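Local coordinates for protein multisubunit Na+/H+ antiporter, A subunit (Anoxybacillus flavithermus, PDB 6Z16) that probably exchanges sodium ions for protons across the cell membrane as the large A subunit of a multisubunit Mrp-type antiporter, at residues A[304-318]-A[452-466]. Numbering follows the deposited sequence.
Sequences LVGLVTLCWASFLAS and LPVVAWVASIFTFLY
Ala317 sets its methyl over one face of the Tyr466 ring in a CH-pi contact, CB lying 3.9 Å from the ring centroid and 22° off the normal; the opposite face carries the backbone carbonyl oxygen of Thr463, above its centre. At the ring's edge, near its plane, sits Ser318 OG, which also approaches Tyr466 CB to 3.4 Å. With Tyr466 CG between its own backbone N and carbonyl carbon (chi1 61°), the ring lies between the Thr463 carbonyl and the Ala317 methyl; its hydroxyl makes a weak hydrogen bond to Ser333 on helix 323-347. The Phe462 ring has the Val458 carbonyl oxygen on one face, offset toward the rim, while Phe315 N and the carbonyl oxygens of Cys311 and Ser314 lie obliquely around it. Ser314 CB lies 3.7 Å from Phe462 CB. Both segments lie on helices predicted to span the membrane, within the antiporter family region related to complex I; they run in the same general direction, their axes 29° apart and 8.3 Å at closest approach. No hydrogen bond joins them. Each helix instead folds a hydroxyl back onto its own carbonyl: Ser314 OG donates to Leu310 O and Thr463 OG1 to Ala459 O (2.8 Å), each from above the carbonyl plane. Ser314 N reaches Leu310 O from the other face, giving that oxygen two donors. With an alanine in place of Ser314 the hydroxyl is gone, and Leu310 O would probably be left with the backbone N-H alone of these two donors. Toward the N-terminal ends of the segments, Ala459 CB touches both Cys311 SG and Leu310 CG, and the same sulfur meets Val455 CG1 at 3.6 Å. Leu452 CD2 touches Leu307 CD1 at 3.7 Å and also reaches Leu304, whose side chain borders a bound phosphatidylethanolamine.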
loop_
_atom_site.group_PDB
_atom_site.type_symbol
_atom_site.label_atom_id
_atom_site.label_comp_id
_atom_site.label_asym_id
_atom_site.label_seq_id
_atom_site.Cartn_x
_atom_site.Cartn_y
_atom_site.Cartn_z
ATOM N N LEU A 304 -58.335 -41.164 -88.697
ATOM C CA LEU A 304 -57.976 -40.166 -89.692
ATOM C C LEU A 304 -56.469 -39.992 -89.798
ATOM O O LEU A 304 -55.948 -39.876 -90.913
ATOM C CB LEU A 304 -58.665 -38.839 -89.388
ATOM C CG LEU A 304 -60.186 -38.829 -89.591
ATOM C CD1 LEU A 304 -60.761 -37.491 -89.177
ATOM C CD2 LEU A 304 -60.590 -39.184 -91.010
ATOM N N VAL A 305 -55.737 -40.035 -88.676
ATOM C CA VAL A 305 -54.292 -39.856 -88.811
ATOM C C VAL A 305 -53.653 -41.111 -89.392
ATOM O O VAL A 305 -52.634 -41.023 -90.094
ATOM C CB VAL A 305 -53.641 -39.432 -87.476
ATOM C CG1 VAL A 305 -53.513 -40.576 -86.523
ATOM C CG2 VAL A 305 -52.288 -38.803 -87.713
ATOM N N GLY A 306 -54.283 -42.280 -89.206
ATOM C CA GLY A 306 -53.792 -43.479 -89.857
ATOM C C GLY A 306 -53.950 -43.432 -91.362
ATOM O O GLY A 306 -53.019 -43.769 -92.099
ATOM N N LEU A 307 -55.120 -42.985 -91.834
ATOM C CA LEU A 307 -55.337 -42.835 -93.273
ATOM C C LEU A 307 -54.404 -41.792 -93.881
ATOM O O LEU A 307 -53.872 -41.994 -94.986
ATOM C CB LEU A 307 -56.791 -42.468 -93.547
ATOM C CG LEU A 307 -57.802 -43.574 -93.277
ATOM C CD1 LEU A 307 -59.214 -43.053 -93.440
ATOM C CD2 LEU A 307 -57.543 -44.734 -94.217
ATOM N N VAL A 308 -54.172 -40.689 -93.158
ATOM C CA VAL A 308 -53.304 -39.625 -93.658
ATOM C C VAL A 308 -51.868 -40.116 -93.804
ATOM O O VAL A 308 -51.236 -39.915 -94.850
ATOM C CB VAL A 308 -53.398 -38.380 -92.756
ATOM C CG1 VAL A 308 -52.301 -37.390 -93.080
ATOM C CG2 VAL A 308 -54.728 -37.696 -92.963
ATOM N N THR A 309 -51.339 -40.809 -92.786
ATOM C CA THR A 309 -49.949 -41.238 -92.923
ATOM C C THR A 309 -49.797 -42.440 -93.849
ATOM O O THR A 309 -48.739 -42.579 -94.477
ATOM C CB THR A 309 -49.307 -41.515 -91.560
ATOM O OG1 THR A 309 -47.917 -41.802 -91.748
ATOM C CG2 THR A 309 -49.938 -42.668 -90.865
ATOM N N LEU A 310 -50.845 -43.268 -93.994
ATOM C CA LEU A 310 -50.860 -44.317 -95.013
ATOM C C LEU A 310 -50.691 -43.739 -96.408
ATOM O O LEU A 310 -49.778 -44.131 -97.146
ATOM C CB LEU A 310 -52.164 -45.108 -94.920
ATOM C CG LEU A 310 -52.492 -46.087 -96.052
ATOM C CD1 LEU A 310 -51.479 -47.200 -96.186
ATOM C CD2 LEU A 310 -53.890 -46.650 -95.881
ATOM N N CYS A 311 -51.531 -42.764 -96.768
ATOM C CA CYS A 311 -51.441 -42.180 -98.103
ATOM C C CYS A 311 -50.172 -41.362 -98.294
ATOM O O CYS A 311 -49.571 -41.408 -99.374
ATOM C CB CYS A 311 -52.671 -41.329 -98.374
ATOM S SG CYS A 311 -54.154 -42.326 -98.436
ATOM N N TRP A 312 -49.713 -40.667 -97.252
ATOM C CA TRP A 312 -48.538 -39.816 -97.393
ATOM C C TRP A 312 -47.260 -40.638 -97.547
ATOM O O TRP A 312 -46.433 -40.350 -98.424
ATOM C CB TRP A 312 -48.468 -38.868 -96.198
ATOM C CG TRP A 312 -47.377 -37.860 -96.260
ATOM C CD1 TRP A 312 -46.272 -37.811 -95.479
ATOM C CD2 TRP A 312 -47.271 -36.764 -97.174
ATOM N NE1 TRP A 312 -45.491 -36.740 -95.824
ATOM C CE2 TRP A 312 -46.079 -36.084 -96.871
ATOM C CE3 TRP A 312 -48.074 -36.288 -98.215
ATOM C CZ2 TRP A 312 -45.666 -34.955 -97.570
ATOM C CZ3 TRP A 312 -47.662 -35.167 -98.909
ATOM C CH2 TRP A 312 -46.468 -34.513 -98.585
ATOM N N ALA A 313 -47.099 -41.698 -96.747
ATOM C CA ALA A 313 -45.921 -42.543 -96.895
ATOM C C ALA A 313 -45.995 -43.407 -98.146
ATOM O O ALA A 313 -44.955 -43.689 -98.755
ATOM C CB ALA A 313 -45.740 -43.414 -95.658
ATOM N N SER A 314 -47.203 -43.827 -98.552
ATOM C CA SER A 314 -47.353 -44.557 -99.804
ATOM C C SER A 314 -46.983 -43.696 -100.997
ATOM O O SER A 314 -46.427 -44.203 -101.976
ATOM C CB SER A 314 -48.785 -45.065 -99.949
ATOM O OG SER A 314 -49.089 -46.019 -98.955
ATOM N N PHE A 315 -47.267 -42.395 -100.934
ATOM C CA PHE A 315 -46.800 -41.502 -101.984
ATOM C C PHE A 315 -45.288 -41.343 -101.937
ATOM O O PHE A 315 -44.619 -41.426 -102.970
ATOM C CB PHE A 315 -47.479 -40.141 -101.871
ATOM C CG PHE A 315 -47.100 -39.196 -102.970
ATOM C CD1 PHE A 315 -47.634 -39.349 -104.238
ATOM C CD2 PHE A 315 -46.197 -38.167 -102.746
ATOM C CE1 PHE A 315 -47.285 -38.490 -105.259
ATOM C CE2 PHE A 315 -45.841 -37.310 -103.764
ATOM C CZ PHE A 315 -46.388 -37.472 -105.022
ATOM N N LEU A 316 -44.727 -41.124 -100.746
ATOM C CA LEU A 316 -43.311 -40.785 -100.665
ATOM C C LEU A 316 -42.368 -41.965 -100.873
ATOM O O LEU A 316 -41.186 -41.741 -101.156
ATOM C CB LEU A 316 -43.001 -40.129 -99.325
ATOM C CG LEU A 316 -43.487 -38.693 -99.217
ATOM C CD1 LEU A 316 -43.240 -38.187 -97.829
ATOM C CD2 LEU A 316 -42.744 -37.844 -100.230
ATOM N N ALA A 317 -42.850 -43.203 -100.749
ATOM C CA ALA A 317 -41.949 -44.352 -100.808
ATOM C C ALA A 317 -41.396 -44.641 -102.197
ATOM O O ALA A 317 -40.481 -45.459 -102.310
ATOM C CB ALA A 317 -42.656 -45.597 -100.288
ATOM N N SER A 318 -41.914 -44.013 -103.248
ATOM C CA SER A 318 -41.450 -44.283 -104.602
ATOM C C SER A 318 -40.392 -43.301 -105.079
ATOM O O SER A 318 -39.887 -43.453 -106.194
ATOM C CB SER A 318 -42.629 -44.268 -105.576
ATOM O OG SER A 318 -43.562 -45.278 -105.261
ATOM N N LEU A 452 -63.681 -41.665 -97.484
ATOM C CA LEU A 452 -62.595 -42.424 -96.856
ATOM C C LEU A 452 -62.071 -43.680 -97.571
ATOM O O LEU A 452 -60.848 -43.869 -97.566
ATOM C CB LEU A 452 -62.993 -42.811 -95.427
ATOM C CG LEU A 452 -63.227 -41.664 -94.444
ATOM C CD1 LEU A 452 -63.619 -42.217 -93.083
ATOM C CD2 LEU A 452 -62.021 -40.748 -94.347
ATOM N N PRO A 453 -62.888 -44.578 -98.161
ATOM C CA PRO A 453 -62.269 -45.782 -98.752
ATOM C C PRO A 453 -61.494 -45.520 -100.030
ATOM O O PRO A 453 -60.413 -46.101 -100.204
ATOM C CB PRO A 453 -63.465 -46.710 -99.007
ATOM C CG PRO A 453 -64.526 -46.222 -98.126
ATOM C CD PRO A 453 -64.355 -44.746 -98.137
ATOM N N VAL A 454 -62.007 -44.660 -100.917
ATOM C CA VAL A 454 -61.382 -44.458 -102.224
ATOM C C VAL A 454 -60.005 -43.819 -102.069
ATOM O O VAL A 454 -59.057 -44.179 -102.785
ATOM C CB VAL A 454 -62.319 -43.653 -103.154
ATOM C CG1 VAL A 454 -62.692 -42.292 -102.574
ATOM C CG2 VAL A 454 -61.713 -43.496 -104.549
ATOM N N VAL A 455 -59.857 -42.941 -101.071
ATOM C CA VAL A 455 -58.554 -42.406 -100.677
ATOM C C VAL A 455 -57.623 -43.545 -100.278
ATOM O O VAL A 455 -56.522 -43.693 -100.825
ATOM C CB VAL A 455 -58.726 -41.384 -99.538
ATOM C CG1 VAL A 455 -57.401 -40.924 -99.027
ATOM C CG2 VAL A 455 -59.520 -40.191 -100.027
ATOM N N ALA A 456 -58.115 -44.426 -99.395
ATOM C CA ALA A 456 -57.379 -45.632 -99.025
ATOM C C ALA A 456 -57.095 -46.500 -100.242
ATOM O O ALA A 456 -55.995 -47.061 -100.365
ATOM C CB ALA A 456 -58.164 -46.425 -97.982
ATOM N N TRP A 457 -58.040 -46.526 -101.193
ATOM C CA TRP A 457 -57.874 -47.311 -102.409
ATOM C C TRP A 457 -56.683 -46.827 -103.225
ATOM O O TRP A 457 -55.861 -47.645 -103.663
ATOM C CB TRP A 457 -59.151 -47.259 -103.243
ATOM C CG TRP A 457 -59.036 -48.005 -104.517
ATOM C CD1 TRP A 457 -58.997 -49.355 -104.677
ATOM C CD2 TRP A 457 -58.876 -47.441 -105.818
ATOM N NE1 TRP A 457 -58.859 -49.668 -106.007
ATOM C CE2 TRP A 457 -58.773 -48.506 -106.727
ATOM C CE3 TRP A 457 -58.824 -46.134 -106.303
ATOM C CZ2 TRP A 457 -58.620 -48.304 -108.092
ATOM C CZ3 TRP A 457 -58.668 -45.935 -107.654
ATOM C CH2 TRP A 457 -58.575 -47.011 -108.533
ATOM N N VAL A 458 -56.507 -45.502 -103.348
ATOM C CA VAL A 458 -55.392 -45.057 -104.173
ATOM C C VAL A 458 -54.090 -45.263 -103.428
ATOM O O VAL A 458 -53.041 -45.420 -104.073
ATOM C CB VAL A 458 -55.513 -43.594 -104.659
ATOM C CG1 VAL A 458 -56.833 -43.358 -105.349
ATOM C CG2 VAL A 458 -55.273 -42.582 -103.561
ATOM N N ALA A 459 -54.162 -45.365 -102.087
ATOM C CA ALA A 459 -52.996 -45.727 -101.292
ATOM C C ALA A 459 -52.461 -47.081 -101.719
ATOM O O ALA A 459 -51.251 -47.229 -101.951
ATOM C CB ALA A 459 -53.351 -45.733 -99.808
ATOM N N SER A 460 -53.371 -48.040 -101.949
ATOM C CA SER A 460 -52.951 -49.364 -102.383
ATOM C C SER A 460 -52.309 -49.314 -103.757
ATOM O O SER A 460 -51.315 -50.021 -103.980
ATOM C CB SER A 460 -54.130 -50.327 -102.382
ATOM O OG SER A 460 -53.710 -51.615 -102.788
ATOM N N ILE A 461 -52.808 -48.422 -104.631
ATOM C CA ILE A 461 -52.188 -48.189 -105.935
ATOM C C ILE A 461 -50.738 -47.796 -105.750
ATOM O O ILE A 461 -49.823 -48.460 -106.265
ATOM C CB ILE A 461 -52.946 -47.095 -106.707
ATOM C CG1 ILE A 461 -54.387 -47.508 -106.976
ATOM C CG2 ILE A 461 -52.215 -46.765 -108.001
ATOM C CD1 ILE A 461 -54.495 -48.674 -107.878
ATOM N N PHE A 462 -50.523 -46.802 -104.877
ATOM C CA PHE A 462 -49.196 -46.280 -104.599
ATOM C C PHE A 462 -48.319 -47.373 -104.023
ATOM O O PHE A 462 -47.160 -47.529 -104.444
ATOM C CB PHE A 462 -49.313 -45.108 -103.627
ATOM C CG PHE A 462 -50.089 -43.934 -104.170
ATOM C CD1 PHE A 462 -50.154 -43.680 -105.531
ATOM C CD2 PHE A 462 -50.806 -43.115 -103.309
ATOM C CE1 PHE A 462 -50.885 -42.614 -106.018
ATOM C CE2 PHE A 462 -51.539 -42.047 -103.792
ATOM C CZ PHE A 462 -51.580 -41.799 -105.146
ATOM N N THR A 463 -48.935 -48.230 -103.183
ATOM C CA THR A 463 -48.239 -49.337 -102.539
ATOM C C THR A 463 -47.603 -50.238 -103.575
ATOM O O THR A 463 -46.362 -50.355 -103.620
ATOM C CB THR A 463 -49.205 -50.125 -101.659
ATOM O OG1 THR A 463 -49.769 -49.257 -100.671
ATOM C CG2 THR A 463 -48.477 -51.244 -100.962
ATOM N N PHE A 464 -48.429 -50.676 -104.545
ATOM C CA PHE A 464 -48.004 -51.642 -105.552
ATOM C C PHE A 464 -46.829 -51.104 -106.331
ATOM O O PHE A 464 -45.831 -51.822 -106.509
ATOM C CB PHE A 464 -49.161 -51.975 -106.492
ATOM C CG PHE A 464 -48.824 -53.017 -107.519
ATOM C CD1 PHE A 464 -48.807 -54.360 -107.185
ATOM C CD2 PHE A 464 -48.513 -52.653 -108.821
ATOM C CE1 PHE A 464 -48.494 -55.318 -108.132
ATOM C CE2 PHE A 464 -48.196 -53.604 -109.768
ATOM C CZ PHE A 464 -48.187 -54.937 -109.423
ATOM N N LEU A 465 -46.852 -49.780 -106.578
ATOM C CA LEU A 465 -45.868 -49.133 -107.433
ATOM C C LEU A 465 -44.469 -49.334 -106.891
ATOM O O LEU A 465 -43.648 -49.996 -107.546
ATOM C CB LEU A 465 -46.180 -47.648 -107.580
ATOM C CG LEU A 465 -45.174 -46.902 -108.452
ATOM C CD1 LEU A 465 -45.142 -47.487 -109.849
ATOM C CD2 LEU A 465 -45.514 -45.429 -108.502
ATOM N N TYR A 466 -44.246 -48.957 -105.617
ATOM C CA TYR A 466 -42.869 -49.015 -105.135
ATOM C C TYR A 466 -42.436 -50.452 -104.958
ATOM O O TYR A 466 -41.309 -50.795 -105.340
ATOM C CB TYR A 466 -42.656 -48.209 -103.845
ATOM C CG TYR A 466 -43.440 -48.601 -102.607
ATOM C CD1 TYR A 466 -44.574 -47.903 -102.238
ATOM C CD2 TYR A 466 -43.029 -49.647 -101.789
ATOM C CE1 TYR A 466 -45.265 -48.228 -101.093
ATOM C CE2 TYR A 466 -43.742 -50.001 -100.670
ATOM C CZ TYR A 466 -44.858 -49.289 -100.328
ATOM O OH TYR A 466 -45.560 -49.632 -99.201
#